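Local coordinates for protein 3-hydroxyadipyl-CoA dehydrogenase (Escherichia coli, PDB 3MOG) that catalyses the NAD-dependent oxidation of 3-hydroxyadipyl-CoA to 3-oxoadipyl-CoA in the phenylacetate degradation pathway, at residues C[232-236]-C[237-241]; C[327-330]-C[331-334]. One frame throughout, in Å; residues are numbered along the deposited sequence.

Contact 1: residues C[232-236]-C[237-241]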
loop_
_atom_site.group_PDB
_atom_site.type_symbol
_atom_site.label_atom_id
_atom_site.label_comp_id
_atom_site.label_asym_id
_atom_site.label_seq_id
_atom_site.Cartn_x
_atom_site.Cartn_y
_atom_site.Cartn_z
ATOM N N GLU C 232 -3.918 17.739 21.604
ATOM C CA GLU C 232 -4.055 19.179 21.809
ATOM C C GLU C 232 -3.287 20.010 20.760
ATOM O O GLU C 232 -3.823 20.991 20.243
ATOM C CB GLU C 232 -3.621 19.563 23.218
ATOM C CG GLU C 232 -3.885 21.021 23.548
ATOM C CD GLU C 232 -3.561 21.384 24.980
ATOM O OE1 GLU C 232 -3.367 20.463 25.810
ATOM O OE2 GLU C 232 -3.506 22.600 25.269
ATOM N N LEU C 233 -2.050 19.616 20.449
ATOM C CA LEU C 233 -1.259 20.273 19.400
ATOM C C LEU C 233 -1.924 20.181 18.025
ATOM O O LEU C 233 -1.892 21.144 17.270
ATOM C CB LEU C 233 0.173 19.720 19.341
ATOM C CG LEU C 233 1.211 20.412 18.444
ATOM C CD1 LEU C 233 1.555 21.792 18.967
ATOM C CD2 LEU C 233 2.472 19.577 18.317
ATOM N N THR C 234 -2.555 19.056 17.701
ATOM C CA THR C 234 -3.333 19.009 16.449
ATOM C C THR C 234 -4.539 19.967 16.459
ATOM O O THR C 234 -4.866 20.556 15.423
ATOM C CB THR C 234 -3.805 17.591 16.054
ATOM O OG1 THR C 234 -4.727 17.075 17.024
ATOM C CG2 THR C 234 -2.635 16.645 15.913
ATOM N N ASP C 235 -5.187 20.118 17.622
ATOM C CA ASP C 235 -6.276 21.100 17.797
ATOM C C ASP C 235 -5.773 22.535 17.628
ATOM O O ASP C 235 -6.467 23.382 17.077
ATOM C CB ASP C 235 -6.971 20.941 19.159
ATOM C CG ASP C 235 -8.251 20.099 19.091
ATOM O OD1 ASP C 235 -8.480 19.421 18.068
ATOM O OD2 ASP C 235 -9.037 20.117 20.075
ATOM N N LEU C 236 -4.547 22.791 18.068
ATOM C CA LEU C 236 -3.955 24.119 17.956
ATOM C C LEU C 236 -3.289 24.410 16.619
ATOM O O LEU C 236 -3.138 25.568 16.252
ATOM C CB LEU C 236 -2.965 24.346 19.093
ATOM C CG LEU C 236 -3.461 25.309 20.167
ATOM C CD1 LEU C 236 -3.095 24.807 21.547
ATOM C CD2 LEU C 236 -2.904 26.719 19.922
ATOM N N ILE C 237 -2.853 23.372 15.909
ATOM C CA ILE C 237 -2.325 23.551 14.558
ATOM C C ILE C 237 -3.519 23.691 13.613
ATOM O O ILE C 237 -3.491 24.480 12.664
ATOM C CB ILE C 237 -1.371 22.392 14.136
ATOM C CG1 ILE C 237 -0.041 22.488 14.892
ATOM C CG2 ILE C 237 -1.055 22.430 12.626
ATOM C CD1 ILE C 237 0.858 21.265 14.723
ATOM N N GLY C 238 -4.579 22.950 13.909
ATOM C CA GLY C 238 -5.753 22.929 13.051
ATOM C C GLY C 238 -5.799 21.591 12.363
ATOM O O GLY C 238 -4.883 21.247 11.609
ATOM N N GLN C 239 -6.856 20.831 12.643
ATOM C CA GLN C 239 -7.001 19.473 12.132
ATOM C C GLN C 239 -6.849 19.393 10.625
ATOM O O GLN C 239 -6.215 18.473 10.133
ATOM C CB GLN C 239 -8.333 18.845 12.557
ATOM C CG GLN C 239 -8.511 18.730 14.067
ATOM C CD GLN C 239 -7.542 17.756 14.693
ATOM O OE1 GLN C 239 -7.011 16.872 14.024
ATOM N NE2 GLN C 239 -7.302 17.914 15.991
ATOM N N ASP C 240 -7.405 20.374 9.913
ATOM C CA ASP C 240 -7.262 20.465 8.460
ATOM C C ASP C 240 -5.805 20.557 8.003
ATOM O O ASP C 240 -5.425 19.891 7.048
ATOM C CB ASP C 240 -8.101 21.622 7.881
ATOM C CG ASP C 240 -7.737 22.997 8.475
ATOM O OD1 ASP C 240 -7.185 23.080 9.597
ATOM O OD2 ASP C 240 -8.015 24.008 7.803
ATOM N N VAL C 241 -5.001 21.357 8.704
ATOM C CA VAL C 241 -3.604 21.598 8.325
ATOM C C VAL C 241 -2.737 20.363 8.609
ATOM O O VAL C 241 -1.985 19.912 7.735
ATOM C CB VAL C 241 -3.026 22.864 9.034
ATOM C CG1 VAL C 241 -1.568 23.130 8.616
ATOM C CG2 VAL C 241 -3.893 24.104 8.737
#

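Contact 2: residues C[327-330]-C[331-334]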
loop_
_atom_site.group_PDB
_atom_site.type_symbol
_atom_site.label_atom_id
_atom_site.label_comp_id
_atom_site.label_asym_id
_atom_site.label_seq_id
_atom_site.Cartn_x
_atom_site.Cartn_y
_atom_site.Cartn_z
ATOM N N GLY C 327 6.772 -3.841 25.162
ATOM C CA GLY C 327 5.820 -4.030 24.070
ATOM C C GLY C 327 4.974 -5.277 24.180
ATOM O O GLY C 327 4.160 -5.561 23.293
ATOM N N GLU C 328 5.188 -6.032 25.255
ATOM C CA GLU C 328 4.320 -7.150 25.609
ATOM C C GLU C 328 3.285 -6.698 26.622
ATOM O O GLU C 328 3.555 -5.821 27.436
ATOM C CB GLU C 328 5.138 -8.302 26.170
ATOM C CG GLU C 328 6.149 -8.880 25.193
ATOM C CD GLU C 328 6.888 -10.068 25.779
ATOM O OE1 GLU C 328 6.495 -11.224 25.490
ATOM O OE2 GLU C 328 7.849 -9.841 26.547
ATOM N N THR C 329 2.087 -7.273 26.556
ATOM C CA THR C 329 1.020 -6.884 27.475
ATOM C C THR C 329 1.251 -7.469 28.865
ATOM O O THR C 329 1.885 -8.509 29.020
ATOM C CB THR C 329 -0.377 -7.344 26.994
ATOM O OG1 THR C 329 -0.415 -8.771 26.960
ATOM C CG2 THR C 329 -0.702 -6.781 25.599
ATOM N N ALA C 330 0.718 -6.781 29.866
ATOM C CA ALA C 330 0.645 -7.285 31.231
ATOM C C ALA C 330 0.021 -8.678 31.279
ATOM O O ALA C 330 0.554 -9.569 31.950
ATOM C CB ALA C 330 -0.132 -6.303 32.102
ATOM N N GLN C 331 -1.068 -8.873 30.529
ATOM C CA GLN C 331 -1.750 -10.167 30.456
ATOM C C GLN C 331 -0.868 -11.292 29.915
ATOM O O GLN C 331 -0.857 -12.393 30.471
ATOM C CB GLN C 331 -3.067 -10.063 29.662
ATOM C CG GLN C 331 -3.992 -11.299 29.778
ATOM C CD GLN C 331 -4.861 -11.351 31.069
ATOM O OE1 GLN C 331 -4.521 -10.781 32.110
ATOM N NE2 GLN C 331 -5.991 -12.052 30.982
ATOM N N ALA C 332 -0.121 -11.026 28.847
ATOM C CA ALA C 332 0.761 -12.058 28.295
ATOM C C ALA C 332 1.850 -12.442 29.290
ATOM O O ALA C 332 2.171 -13.619 29.425
ATOM C CB ALA C 332 1.379 -11.620 26.967
ATOM N N LEU C 333 2.412 -11.446 29.975
ATOM C CA LEU C 333 3.444 -11.696 30.984
ATOM C C LEU C 333 2.865 -12.453 32.176
ATOM O O LEU C 333 3.470 -13.412 32.654
ATOM C CB LEU C 333 4.117 -10.382 31.432
ATOM C CG LEU C 333 4.929 -9.663 30.339
ATOM C CD1 LEU C 333 5.372 -8.285 30.791
ATOM C CD2 LEU C 333 6.119 -10.491 29.881
ATOM N N ALA C 334 1.669 -12.043 32.609
ATOM C CA ALA C 334 1.031 -12.607 33.796
ATOM C C ALA C 334 0.703 -14.087 33.641
ATOM O O ALA C 334 0.875 -14.852 34.588
ATOM C CB ALA C 334 -0.211 -11.801 34.205
#

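Contact 1: residues C[232-236]-C[237-241]
Gln239 reaches back from the start of one helix to the last turn of the one before it, where its amide nitrogen is held by Thr234 and Asp235. NE2 lies 2.9 Å from Thr234 OG1, which is tilted 25° out of the amide plane. Its second bond, to Asp235 OD1 at 2.8 Å, runs close to that plane. The carboxylate is met on its anti side, and its plane stands 79° from that of the amide, so the two flat groups are turned across each other rather than paired. A bend in the glutamine chain at chi2 (-67°) folds the amide back over the turn. Gln239 OE1 accepts from Gln265 NE2, so both ends of the amide are bonded and its rotation is fixed; the Thr234 hydroxyl, held by Leu231 O of its own helix, is positioned to accept from NE2. Asp235 receives further N-H groups from Val282, Tyr283 and Trp285; with so many donors around a buried carboxylate, the charged form is probably favoured.

Ile237 packs on Leu233 at another face of the same turn. Its N bonds to Leu233 O at 2.8 Å, and CG1 lies 3.3 Å from that same oxygen. CD1 leans back toward the preceding turn and lies 3.8 Å from Leu233 CG, the two side chains crossing at an oblique angle, on a face more open to solvent than the glutamine side.

Gly238 closes the first helix with a bond from its N to Thr234 O (2.8 Å). It then departs from helical geometry with positive phi and serves as N-cap of the next helix. A glycine break of this kind, bridged by a side chain, joins helices 230-237 and 239-252 in the helical C-terminal domain of the 3-hydroxyacyl-CoA dehydrogenase family.

Contact 2: residues C[327-330]-C[331-334]
The N-terminus of helix 330-337 is capped by Thr329, at the end of the loop that follows strand 320-324. Thr329 OG1 accepts the N-H of Ala332 at 3.0 Å in a nearly straight bond (157°). With chi1 at 64°, the hydroxyl sits between the backbone N and the carbonyl carbon and is thereby aimed at the first turn, where the methyl of Ala332 also packs against it, CB to OG1 3.4 Å.

Regular helical bonding sets in at once. Leu333 N donates to Thr329 O at 3.1 Å, and Ala334 N to Ala330 O at 2.8 Å. The leucine side chain turns back over the start of the helix: CG lies 3.5 Å from Thr329 O, and CD2 extends to 3.8 Å from Glu328 OE2. There the glutamate and leucine side chains cross at about a right angle, and the acid's other oxygen, OE1, forms a salt bridge with Arg336 one turn further on. The Glu328 chain thus lies alongside the first turn as well as preceding it.

Asp384 completes the cap, its two carboxylate oxygens accepting the N-H groups of Ala330 and Gln331; a negative group there would probably suit the positive end of the helix dipole. Ala330 and Ala334 face strand 341-345, whereas Gln331 and Ala332 pack on Leu469 and Leu468 of a neighbouring subunit. A threonine N-cap is here built into a beta-alpha-beta crossover, with helix 330-337 linking the parallel, adjacent strands 320-324 and 341-345 of the reduced Rossmann-fold domain.

How the contacts relate
Contact 1 precedes contact 2 along the chain, and their centres are 34 Å apart, with about 24 Å between nearest atoms, so they do not touch. They share no helix or sheet: residues 232-241 join two helices of the first C-terminal domain, whereas residues 327-334 start the helix that connects two strands of the six-stranded sheet in the reduced Rossmann-fold domain. The centre of contact 2 is about 31 Å from the centre of the chain, that of contact 1 about 12 Å. Only contact 2 meets another chain of the trimer. The pair therefore samples two different domains of a chain in which a Rossmann-type family and a C-terminal dehydrogenase family each occur twice.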